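Local coordinates for D-isomer specific 2-hydroxyacid dehydrogenase family protein (Aeromonas salmonicida subsp. salmonicida, PDB 3HG7) that probably acts as an NAD-dependent oxidoreductase that interconverts D-2-hydroxyacids and the corresponding 2-oxoacids, at residues S39-L44 and K59-K64; H29-R34 and I45-I50; L68-S73 and I298-G303; I50-P55 and Q291-N296. The protein carries 1 engineered substitution. All coordinates share one frame; numbering follows the deposited sequence.

Interaction 1: residues S39-L44 and K59-K64; sequences SDAEKL and KPLLAK
Glu42 and Lys64 form the polar half of this contact, a salt bridge on its more exposed side in which Lys64 NZ lies 2.8 Å from Glu42 OE1. The ammonium does not approach within the carboxylate plane but from above it, about 40° out. Lys64 reaches this point with a chain extended beyond CG, whereas the Glu42 chain is sharply bent at its second torsion (chi2 -82°), which brings the carboxylate toward the 59-64 segment. The other carboxylate oxygen, OE2, is held by Gln38 NE2, one turn earlier, so both oxygens are engaged and the rotation of the group is restrained.

Two waters extend the polar network. One accepts a hydrogen bond from Lys64 NZ at 3.1 Å and donates to the backbone Glu42 O at 2.9 Å. The second donates to Glu42 OE1 at 2.7 Å and to Pro60 O at 3.2 Å, tying the acid to the loop backbone as well.

The apolar half belongs to Leu61, whose two methyls divide the work. CD1 presses against Ala41 CB at 3.3 Å, tighter than normal for two carbons. CD2 packs against one face of the Glu42 carboxylate, 3.5 Å from OE1, while the ammonium comes from the other face. The charged pair therefore sits beside a buried apolar patch.

In the fold, the contact joins helix 38-44 to the loop that leaves helix 55-58 and leads to strand 70-73. Ala41 and Leu61 both also rest on Leu11 of strand 6-11, so helix and loop pack side by side over the same part of the sheet.

Interaction 2: residues H29-R34 and I45-I50; sequences HLRILR and IGEAHI
Leu30 and Arg31 lie on the outermost strand 30-34, whereas Glu47 and Ile50 belong to the turn and strand start two places across the parallel sheet, and strand 6-11 between them takes the backbone hydrogen bonds of both sides. The link is thus made by side chains reaching across that intervening strand. Arg31 NH2 donates to Glu47 OE2 at 3.1 Å in an almost straight bond (178°), with the oxygen at the edge of the guanidinium and practically in its plane. Seen from the acid the fit is less regular: the donor comes from the anti side, 33° out of the carboxylate plane. The arginine chain kinks at its third torsion (chi3 55°), and Leu33 CD1 packs 3.8 Å above the centre of its guanidinium. On the other face of the sheet, under helix 286-301, Leu30 CD1 and Ile50 CD1 meet at 4.2 Å, the two side chains lying roughly perpendicular. Arg31 NH2 thus has two partners, Glu47 OE2 and Thr7 OG1 on the strand that is bridged; together they should fix the guanidinium, and the carboxylate would offset part of its charge.

Interaction 3: residues L68-S73 and I298-G303; sequences LSWFQS and IRFIDG
The Phe300 ring is overlapped on one face by Trp70, whose CE3 stands 3.8 Å above the ring plane, off-centre and nearest to CG. Trp70 CB contributes as well, 3.7 Å from Phe300 CE1, making an off-centre CH-pi contact in which it lies 4.2 Å from the ring centroid. The two aromatic systems are neither parallel nor perpendicular: the planes of the indole six-membered ring and the phenyl ring open at 38°, with their centroids 5.3 Å apart. At the far end of the phenyl ring, Ser69 CB approaches the edge near the ring plane, 3.7 Å from Phe300 CZ. Phe300 can fill this corner because its CG stands opposite the backbone nitrogen (chi1 176°), which directs the ring from the helix toward the sheet. The indole is steadied by a hydrogen bond from its NE1 to Thr93 OG1 on the edge strand 91-93.

Phe300 sits in the last turn of helix 286-301, which ends in a Schellman motif at Gly303, a residue with positive phi. A helix packed on one face of this all-parallel sheet belongs to a flavodoxin-like alpha/beta fold. The C-terminal helix returns here to the sheet built from the N-terminal part of the chain, consistent with the substrate-binding (catalytic) domain of other D-2-hydroxyacid dehydrogenases.

Interaction 4: residues I50-P55 and Q291-N296; sequences ILMAEP and QIFVRN
Phe293 is wedged against Ile50 and Met52, two residues of strand 50-53 whose side chains point to the same face of the sheet. The closer fit is at the outer end of the ring: Ile50 CG2 meets its edge, in the ring plane, at 3.6 Å from Phe293 CE1. Nearer the root of the ring the packing is easier. Met52 CE lies 3.9 Å from Phe293 CG and approaches obliquely. Met52 SD rests beside Phe293 CB at 3.9 Å. The sulfur is 4.9 Å from the Phe293 ring centroid, an off-axis Met-aromatic contact. The methionine chain starts extended and then bends at chi2 and again at chi3 (63°), which curls the methyl back to the phenylalanine. All three touching residues are buried, while Gln291 and Arg295 on the same helix are exposed to solvent; the helix is thus amphipathic, with its apolar side on the sheet.

Around this core, the Phe293 ring also meets the Trp70 ring of strand 70-73 with planes nearly parallel, at about 10°. Leu22 of helix 15-24 touches both Met52 and Phe293, and Leu8 of strand 6-11 completes the neighbourhood, so helix 286-301 and helix 15-24 pack together on one face of the sheet at its central strand 50-53.

Overall arrangement
From the N terminus, interaction 2 opens first, at strand 30-34, and interaction 1 next, on helix 38-44. Interaction 2 closes at 45-50 and interaction 1 at 59-64, so these two short-range loops cross. Ile50 ends interaction 2 and begins interaction 4, whose partner lies 236 residues further on and which therefore also crosses interaction 1. Interaction 3 opens at 68-73, after interactions 1 and 2 have closed, and crosses interaction 4 as the chain returns through 291-296 and 298-303. Interactions 3 and 4, centres about 8 Å apart, bring C-terminal helix 286-301 back onto the N-terminal sheet. Interaction 1 joins helix 38-44 and the loop after helix 55-58 on the opposite face; interaction 2 ties in the edge strand.

Interaction 1: residues S39-L44 and K59-K64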
# COMPACT_ATOMS: atom_id res chain seq x y z
N SER A 39 16.99 -16.27 -15.28
CA SER A 39 18.11 -17.00 -15.82
C SER A 39 19.44 -16.22 -15.74
O SER A 39 20.47 -16.76 -15.30
CB SER A 39 17.82 -17.46 -17.26
OG SER A 39 18.93 -18.18 -17.77
N ASP A 40 19.41 -14.96 -16.17
CA ASP A 40 20.61 -14.11 -16.08
C ASP A 40 20.97 -13.85 -14.63
O ASP A 40 22.15 -13.78 -14.28
CB ASP A 40 20.42 -12.77 -16.81
CG ASP A 40 20.46 -12.90 -18.32
OD1 ASP A 40 20.82 -13.98 -18.83
OD2 ASP A 40 20.13 -11.90 -19.00
N ALA A 41 19.96 -13.73 -13.77
CA ALA A 41 20.23 -13.50 -12.35
C ALA A 41 20.93 -14.68 -11.68
O ALA A 41 21.76 -14.49 -10.78
CB ALA A 41 18.97 -13.14 -11.63
N GLU A 42 20.60 -15.90 -12.12
CA GLU A 42 21.23 -17.13 -11.57
C GLU A 42 22.73 -17.06 -11.57
O GLU A 42 23.37 -17.53 -10.64
CB GLU A 42 20.83 -18.39 -12.36
CG GLU A 42 19.34 -18.64 -12.46
CD GLU A 42 18.74 -19.33 -11.24
OE1 GLU A 42 19.45 -19.58 -10.25
OE2 GLU A 42 17.52 -19.64 -11.28
N LYS A 43 23.28 -16.51 -12.65
CA LYS A 43 24.69 -16.43 -12.84
C LYS A 43 25.34 -15.34 -12.03
O LYS A 43 26.55 -15.37 -11.81
CB LYS A 43 25.03 -16.23 -14.32
CG LYS A 43 24.33 -17.24 -15.23
CD LYS A 43 24.81 -17.13 -16.65
CE LYS A 43 24.14 -18.19 -17.51
NZ LYS A 43 23.66 -17.59 -18.78
N LEU A 44 24.55 -14.36 -11.59
CA LEU A 44 25.11 -13.14 -11.03
C LEU A 44 24.88 -12.94 -9.55
O LEU A 44 25.65 -12.24 -8.91
CB LEU A 44 24.59 -11.90 -11.77
CG LEU A 44 24.91 -11.83 -13.27
CD1 LEU A 44 24.18 -10.64 -13.85
CD2 LEU A 44 26.42 -11.67 -13.47
N LYS A 59 13.26 -13.76 -4.26
CA LYS A 59 12.99 -14.94 -3.42
C LYS A 59 13.51 -16.30 -3.92
O LYS A 59 14.14 -17.02 -3.12
CB LYS A 59 11.50 -15.04 -3.02
CG LYS A 59 11.20 -16.18 -2.03
CD LYS A 59 9.74 -16.24 -1.57
CE LYS A 59 9.60 -17.17 -0.37
NZ LYS A 59 8.27 -16.97 0.32
N PRO A 60 13.29 -16.65 -5.21
CA PRO A 60 13.83 -17.91 -5.76
C PRO A 60 15.35 -17.93 -5.94
O PRO A 60 15.92 -19.00 -6.17
CB PRO A 60 13.16 -18.01 -7.14
CG PRO A 60 12.68 -16.63 -7.46
CD PRO A 60 12.32 -16.04 -6.15
N LEU A 61 15.99 -16.78 -5.85
CA LEU A 61 17.44 -16.69 -6.06
C LEU A 61 18.18 -16.56 -4.73
O LEU A 61 19.41 -16.70 -4.68
CB LEU A 61 17.75 -15.49 -6.97
CG LEU A 61 17.29 -15.63 -8.44
CD1 LEU A 61 17.09 -14.32 -9.14
CD2 LEU A 61 18.32 -16.43 -9.18
N LEU A 62 17.46 -16.31 -3.64
CA LEU A 62 18.10 -15.89 -2.38
C LEU A 62 19.06 -16.91 -1.79
O LEU A 62 20.08 -16.52 -1.22
CB LEU A 62 17.08 -15.48 -1.30
CG LEU A 62 16.77 -14.00 -1.22
CD1 LEU A 62 15.82 -13.75 -0.06
CD2 LEU A 62 18.01 -13.17 -1.05
N ALA A 63 18.75 -18.21 -1.91
CA ALA A 63 19.69 -19.25 -1.39
C ALA A 63 21.05 -19.19 -2.04
O ALA A 63 22.03 -19.65 -1.45
CB ALA A 63 19.11 -20.66 -1.51
N LYS A 64 21.15 -18.62 -3.25
CA LYS A 64 22.44 -18.45 -3.97
C LYS A 64 23.20 -17.15 -3.62
O LYS A 64 24.38 -16.99 -4.02
CB LYS A 64 22.22 -18.48 -5.48
CG LYS A 64 21.74 -19.85 -5.98
CD LYS A 64 21.77 -19.94 -7.48
CE LYS A 64 21.44 -21.36 -7.94
NZ LYS A 64 21.34 -21.48 -9.44
O HOH W 1 24.11 -20.29 -10.33
O HOH W 2 18.20 -20.24 -7.97

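Interaction 2: residues H29-R34 and I45-I50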
# COMPACT_ATOMS: atom_id res chain seq x y z
N HIS A 29 33.45 2.79 -6.05
CA HIS A 29 33.70 1.44 -5.55
C HIS A 29 32.42 0.58 -5.57
O HIS A 29 32.23 -0.29 -4.71
CB HIS A 29 34.28 1.47 -4.11
CG HIS A 29 35.06 2.72 -3.78
ND1 HIS A 29 36.30 2.99 -4.33
CD2 HIS A 29 34.78 3.74 -2.94
CE1 HIS A 29 36.74 4.14 -3.84
NE2 HIS A 29 35.84 4.62 -3.00
N LEU A 30 31.54 0.82 -6.55
CA LEU A 30 30.34 -0.00 -6.67
C LEU A 30 30.12 -0.45 -8.10
O LEU A 30 29.85 0.38 -8.96
CB LEU A 30 29.10 0.74 -6.18
CG LEU A 30 27.80 -0.07 -6.19
CD1 LEU A 30 27.88 -1.25 -5.22
CD2 LEU A 30 26.59 0.80 -5.88
N ARG A 31 30.26 -1.75 -8.36
CA ARG A 31 29.93 -2.30 -9.69
C ARG A 31 28.42 -2.55 -9.74
O ARG A 31 27.89 -3.24 -8.86
CB ARG A 31 30.69 -3.60 -9.95
CG ARG A 31 30.42 -4.21 -11.32
CD ARG A 31 31.21 -5.50 -11.58
NE ARG A 31 31.03 -6.53 -10.56
CZ ARG A 31 31.07 -7.85 -10.79
NH1 ARG A 31 31.25 -8.31 -12.03
NH2 ARG A 31 30.90 -8.70 -9.79
N ILE A 32 27.75 -2.03 -10.76
CA ILE A 32 26.29 -2.14 -10.90
C ILE A 32 25.97 -3.14 -11.99
O ILE A 32 26.35 -2.94 -13.16
CB ILE A 32 25.63 -0.78 -11.18
CG1 ILE A 32 25.88 0.16 -9.99
CG2 ILE A 32 24.14 -0.95 -11.47
CD1 ILE A 32 25.54 1.62 -10.27
N LEU A 33 25.33 -4.23 -11.61
CA LEU A 33 25.03 -5.30 -12.54
C LEU A 33 23.55 -5.34 -12.66
O LEU A 33 22.84 -4.86 -11.77
CB LEU A 33 25.53 -6.65 -12.03
CG LEU A 33 27.04 -6.84 -11.83
CD1 LEU A 33 27.32 -8.31 -11.48
CD2 LEU A 33 27.78 -6.44 -13.10
N ARG A 34 23.07 -5.90 -13.77
CA ARG A 34 21.64 -5.89 -13.99
C ARG A 34 21.22 -7.26 -14.52
O ARG A 34 21.89 -7.83 -15.38
CB ARG A 34 21.33 -4.78 -14.99
CG ARG A 34 19.98 -4.79 -15.58
CD ARG A 34 19.82 -3.56 -16.49
NE ARG A 34 18.66 -3.68 -17.34
CZ ARG A 34 18.34 -2.84 -18.32
NH1 ARG A 34 19.08 -1.77 -18.55
NH2 ARG A 34 17.24 -3.06 -19.04
N ILE A 45 23.85 -13.56 -8.99
CA ILE A 45 23.43 -13.18 -7.64
C ILE A 45 24.46 -13.56 -6.58
O ILE A 45 24.62 -12.84 -5.57
CB ILE A 45 22.05 -13.72 -7.26
CG1 ILE A 45 21.65 -13.16 -5.89
CG2 ILE A 45 22.03 -15.26 -7.32
CD1 ILE A 45 20.27 -12.80 -5.73
N GLY A 46 25.18 -14.66 -6.82
CA GLY A 46 26.22 -15.07 -5.87
C GLY A 46 27.33 -14.04 -5.74
O GLY A 46 28.06 -14.06 -4.74
N GLU A 47 27.45 -13.16 -6.73
CA GLU A 47 28.43 -12.09 -6.71
C GLU A 47 28.00 -10.77 -6.05
O GLU A 47 28.83 -9.89 -5.86
CB GLU A 47 28.93 -11.81 -8.10
CG GLU A 47 29.77 -12.96 -8.62
CD GLU A 47 30.17 -12.78 -10.05
OE1 GLU A 47 29.72 -13.58 -10.90
OE2 GLU A 47 30.91 -11.80 -10.33
N ALA A 48 26.72 -10.66 -5.69
CA ALA A 48 26.16 -9.38 -5.22
C ALA A 48 26.32 -9.21 -3.72
O ALA A 48 25.81 -10.03 -2.93
CB ALA A 48 24.69 -9.30 -5.59
N HIS A 49 27.02 -8.16 -3.34
CA HIS A 49 26.96 -7.70 -1.95
C HIS A 49 25.68 -6.94 -1.62
O HIS A 49 25.22 -7.00 -0.49
CB HIS A 49 28.17 -6.84 -1.62
CG HIS A 49 29.46 -7.47 -2.03
ND1 HIS A 49 30.03 -7.21 -3.25
CD2 HIS A 49 30.24 -8.40 -1.43
CE1 HIS A 49 31.15 -7.92 -3.37
NE2 HIS A 49 31.29 -8.66 -2.28
N ILE A 50 25.13 -6.25 -2.61
CA ILE A 50 23.92 -5.44 -2.40
C ILE A 50 22.94 -5.87 -3.44
O ILE A 50 23.32 -6.11 -4.57
CB ILE A 50 24.22 -3.91 -2.57
CG1 ILE A 50 25.35 -3.50 -1.61
CG2 ILE A 50 22.95 -3.07 -2.22
CD1 ILE A 50 25.72 -2.04 -1.71

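Interaction 3: residues L68-S73 and I298-G303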
# COMPACT_ATOMS: atom_id res chain seq x y z
N LEU A 68 25.60 -11.76 -0.02
CA LEU A 68 24.64 -10.68 0.22
C LEU A 68 24.67 -10.15 1.66
O LEU A 68 24.57 -10.94 2.60
CB LEU A 68 23.21 -11.15 -0.12
CG LEU A 68 22.11 -10.10 0.08
CD1 LEU A 68 22.29 -8.93 -0.89
CD2 LEU A 68 20.75 -10.71 -0.11
N SER A 69 24.84 -8.83 1.77
CA SER A 69 24.90 -8.07 3.01
C SER A 69 23.68 -7.20 3.23
O SER A 69 23.21 -7.00 4.38
CB SER A 69 26.13 -7.15 2.94
OG SER A 69 27.29 -7.95 3.08
N TRP A 70 23.20 -6.60 2.14
CA TRP A 70 22.05 -5.67 2.18
C TRP A 70 21.17 -5.76 0.92
O TRP A 70 21.62 -5.66 -0.22
CB TRP A 70 22.52 -4.24 2.44
CG TRP A 70 21.47 -3.21 2.26
CD1 TRP A 70 20.17 -3.25 2.70
CD2 TRP A 70 21.62 -1.98 1.55
NE1 TRP A 70 19.51 -2.12 2.30
CE2 TRP A 70 20.38 -1.33 1.59
CE3 TRP A 70 22.68 -1.38 0.87
CZ2 TRP A 70 20.16 -0.09 0.96
CZ3 TRP A 70 22.48 -0.15 0.26
CH2 TRP A 70 21.22 0.49 0.32
N PHE A 71 19.88 -5.98 1.17
CA PHE A 71 18.84 -6.06 0.12
C PHE A 71 17.88 -4.91 0.36
O PHE A 71 17.21 -4.84 1.40
CB PHE A 71 18.13 -7.41 0.28
CG PHE A 71 17.00 -7.68 -0.69
CD1 PHE A 71 16.58 -6.74 -1.62
CD2 PHE A 71 16.32 -8.88 -0.60
CE1 PHE A 71 15.47 -7.02 -2.49
CE2 PHE A 71 15.24 -9.16 -1.45
CZ PHE A 71 14.82 -8.21 -2.38
N GLN A 72 17.84 -3.99 -0.58
CA GLN A 72 16.84 -2.93 -0.61
C GLN A 72 15.68 -3.41 -1.48
O GLN A 72 15.84 -3.54 -2.72
CB GLN A 72 17.41 -1.66 -1.21
CG GLN A 72 16.36 -0.52 -1.39
CD GLN A 72 15.86 0.01 -0.07
OE1 GLN A 72 16.65 0.47 0.79
NE2 GLN A 72 14.54 -0.08 0.14
N SER A 73 14.55 -3.69 -0.84
CA SER A 73 13.28 -3.98 -1.56
C SER A 73 12.74 -2.72 -2.23
O SER A 73 12.85 -1.62 -1.69
CB SER A 73 12.23 -4.57 -0.62
OG SER A 73 10.95 -4.64 -1.28
N ILE A 298 24.92 5.34 1.53
CA ILE A 298 25.85 6.16 2.35
C ILE A 298 25.95 5.68 3.81
O ILE A 298 27.05 5.61 4.35
CB ILE A 298 25.49 7.66 2.33
CG1 ILE A 298 25.42 8.21 0.91
CG2 ILE A 298 26.48 8.48 3.21
CD1 ILE A 298 26.62 7.95 0.04
N ARG A 299 24.82 5.36 4.44
CA ARG A 299 24.83 4.82 5.81
C ARG A 299 25.49 3.44 5.83
O ARG A 299 26.38 3.16 6.64
CB ARG A 299 23.40 4.73 6.37
CG ARG A 299 22.66 6.06 6.62
CD ARG A 299 21.16 5.83 6.47
NE ARG A 299 20.34 7.03 6.68
CZ ARG A 299 19.17 7.26 6.10
NH1 ARG A 299 18.64 6.40 5.23
NH2 ARG A 299 18.52 8.39 6.37
N PHE A 300 25.11 2.60 4.87
CA PHE A 300 25.66 1.24 4.80
C PHE A 300 27.19 1.15 4.73
O PHE A 300 27.81 0.35 5.45
CB PHE A 300 25.03 0.52 3.58
CG PHE A 300 25.58 -0.85 3.34
CD1 PHE A 300 25.25 -1.91 4.18
CD2 PHE A 300 26.40 -1.10 2.25
CE1 PHE A 300 25.77 -3.20 3.95
CE2 PHE A 300 26.92 -2.39 2.02
CZ PHE A 300 26.60 -3.44 2.88
N ILE A 301 27.80 1.95 3.86
CA ILE A 301 29.27 1.88 3.68
C ILE A 301 30.02 2.55 4.83
O ILE A 301 31.23 2.34 4.95
CB ILE A 301 29.74 2.46 2.32
CG1 ILE A 301 29.50 3.97 2.27
CG2 ILE A 301 29.07 1.70 1.14
CD1 ILE A 301 29.98 4.60 0.99
N ASP A 302 29.29 3.30 5.66
CA ASP A 302 29.85 3.86 6.91
C ASP A 302 29.57 2.97 8.13
O ASP A 302 29.96 3.31 9.23
CB ASP A 302 29.28 5.25 7.18
CG ASP A 302 29.82 6.32 6.24
OD1 ASP A 302 30.82 6.09 5.52
OD2 ASP A 302 29.25 7.44 6.25
N GLY A 303 28.88 1.85 7.93
CA GLY A 303 28.48 0.99 9.05
C GLY A 303 27.37 1.51 9.95
O GLY A 303 27.18 1.00 11.06

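Interaction 4: residues I50-P55 and Q291-N296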
# COMPACT_ATOMS: atom_id res chain seq x y z
N ILE A 50 25.13 -6.25 -2.61
CA ILE A 50 23.92 -5.44 -2.40
C ILE A 50 22.94 -5.87 -3.44
O ILE A 50 23.32 -6.11 -4.57
CB ILE A 50 24.22 -3.91 -2.57
CG1 ILE A 50 25.35 -3.50 -1.61
CG2 ILE A 50 22.95 -3.07 -2.22
CD1 ILE A 50 25.72 -2.04 -1.71
N LEU A 51 21.66 -5.95 -3.08
CA LEU A 51 20.63 -6.28 -4.07
C LEU A 51 19.50 -5.22 -4.01
O LEU A 51 19.07 -4.82 -2.92
CB LEU A 51 20.06 -7.66 -3.74
CG LEU A 51 18.98 -8.20 -4.68
CD1 LEU A 51 19.59 -8.56 -6.04
CD2 LEU A 51 18.33 -9.42 -4.04
N MET A 52 19.03 -4.77 -5.17
CA MET A 52 17.78 -3.97 -5.19
C MET A 52 16.80 -4.69 -6.13
O MET A 52 17.14 -4.91 -7.30
CB MET A 52 18.02 -2.55 -5.67
CG MET A 52 16.69 -1.71 -5.73
SD MET A 52 16.71 0.05 -5.21
CE MET A 52 17.83 0.63 -6.46
N ALA A 53 15.64 -5.06 -5.61
CA ALA A 53 14.75 -6.00 -6.32
C ALA A 53 13.36 -5.96 -5.76
O ALA A 53 13.14 -5.46 -4.65
CB ALA A 53 15.26 -7.43 -6.18
N GLU A 54 12.41 -6.49 -6.53
CA GLU A 54 11.09 -6.77 -5.96
C GLU A 54 11.29 -8.06 -5.19
O GLU A 54 12.02 -8.96 -5.66
CB GLU A 54 10.03 -6.95 -7.06
CG GLU A 54 9.50 -5.63 -7.57
CD GLU A 54 10.38 -5.03 -8.64
OE1 GLU A 54 10.45 -5.62 -9.74
OE2 GLU A 54 10.93 -3.92 -8.43
N PRO A 55 10.69 -8.16 -3.99
CA PRO A 55 10.78 -9.41 -3.20
C PRO A 55 10.49 -10.69 -3.96
O PRO A 55 11.27 -11.63 -3.86
CB PRO A 55 9.74 -9.20 -2.12
CG PRO A 55 9.81 -7.73 -1.87
CD PRO A 55 9.95 -7.13 -3.25
N GLN A 291 16.44 7.40 -4.53
CA GLN A 291 16.83 8.34 -3.50
C GLN A 291 16.94 7.63 -2.15
O GLN A 291 17.90 7.87 -1.41
CB GLN A 291 15.80 9.49 -3.44
CG GLN A 291 16.20 10.69 -2.61
CD GLN A 291 15.13 11.81 -2.63
OE1 GLN A 291 15.33 12.87 -2.02
NE2 GLN A 291 14.03 11.57 -3.32
N ILE A 292 16.00 6.73 -1.84
CA ILE A 292 16.06 5.90 -0.61
C ILE A 292 17.29 5.00 -0.63
O ILE A 292 18.00 4.89 0.38
CB ILE A 292 14.77 5.07 -0.42
CG1 ILE A 292 13.60 6.00 -0.05
CG2 ILE A 292 14.93 4.02 0.67
CD1 ILE A 292 12.23 5.28 -0.08
N PHE A 293 17.53 4.39 -1.78
CA PHE A 293 18.69 3.52 -1.95
C PHE A 293 20.00 4.28 -1.72
O PHE A 293 20.83 3.86 -0.92
CB PHE A 293 18.71 2.84 -3.32
CG PHE A 293 19.97 2.01 -3.54
CD1 PHE A 293 20.03 0.69 -3.09
CD2 PHE A 293 21.11 2.58 -4.10
CE1 PHE A 293 21.20 -0.07 -3.25
CE2 PHE A 293 22.30 1.87 -4.22
CZ PHE A 293 22.35 0.52 -3.81
N VAL A 294 20.18 5.42 -2.38
CA VAL A 294 21.44 6.15 -2.25
C VAL A 294 21.67 6.69 -0.82
O VAL A 294 22.80 6.64 -0.33
CB VAL A 294 21.55 7.26 -3.33
CG1 VAL A 294 22.69 8.24 -3.03
CG2 VAL A 294 21.70 6.62 -4.70
N ARG A 295 20.63 7.15 -0.13
CA ARG A 295 20.79 7.61 1.26
C ARG A 295 21.17 6.42 2.16
O ARG A 295 22.06 6.53 2.99
CB ARG A 295 19.54 8.37 1.79
CG ARG A 295 19.28 9.74 1.16
CD ARG A 295 18.15 10.53 1.89
NE ARG A 295 17.11 9.64 2.41
CZ ARG A 295 15.86 9.56 1.94
NH1 ARG A 295 15.01 8.70 2.50
NH2 ARG A 295 15.48 10.32 0.93
N ASN A 296 20.51 5.29 1.96
CA ASN A 296 20.83 4.07 2.69
C ASN A 296 22.22 3.54 2.35
O ASN A 296 22.92 3.01 3.21
CB ASN A 296 19.77 2.99 2.46
CG ASN A 296 18.72 2.94 3.58
OD1 ASN A 296 18.91 3.47 4.69
ND2 ASN A 296 17.62 2.25 3.31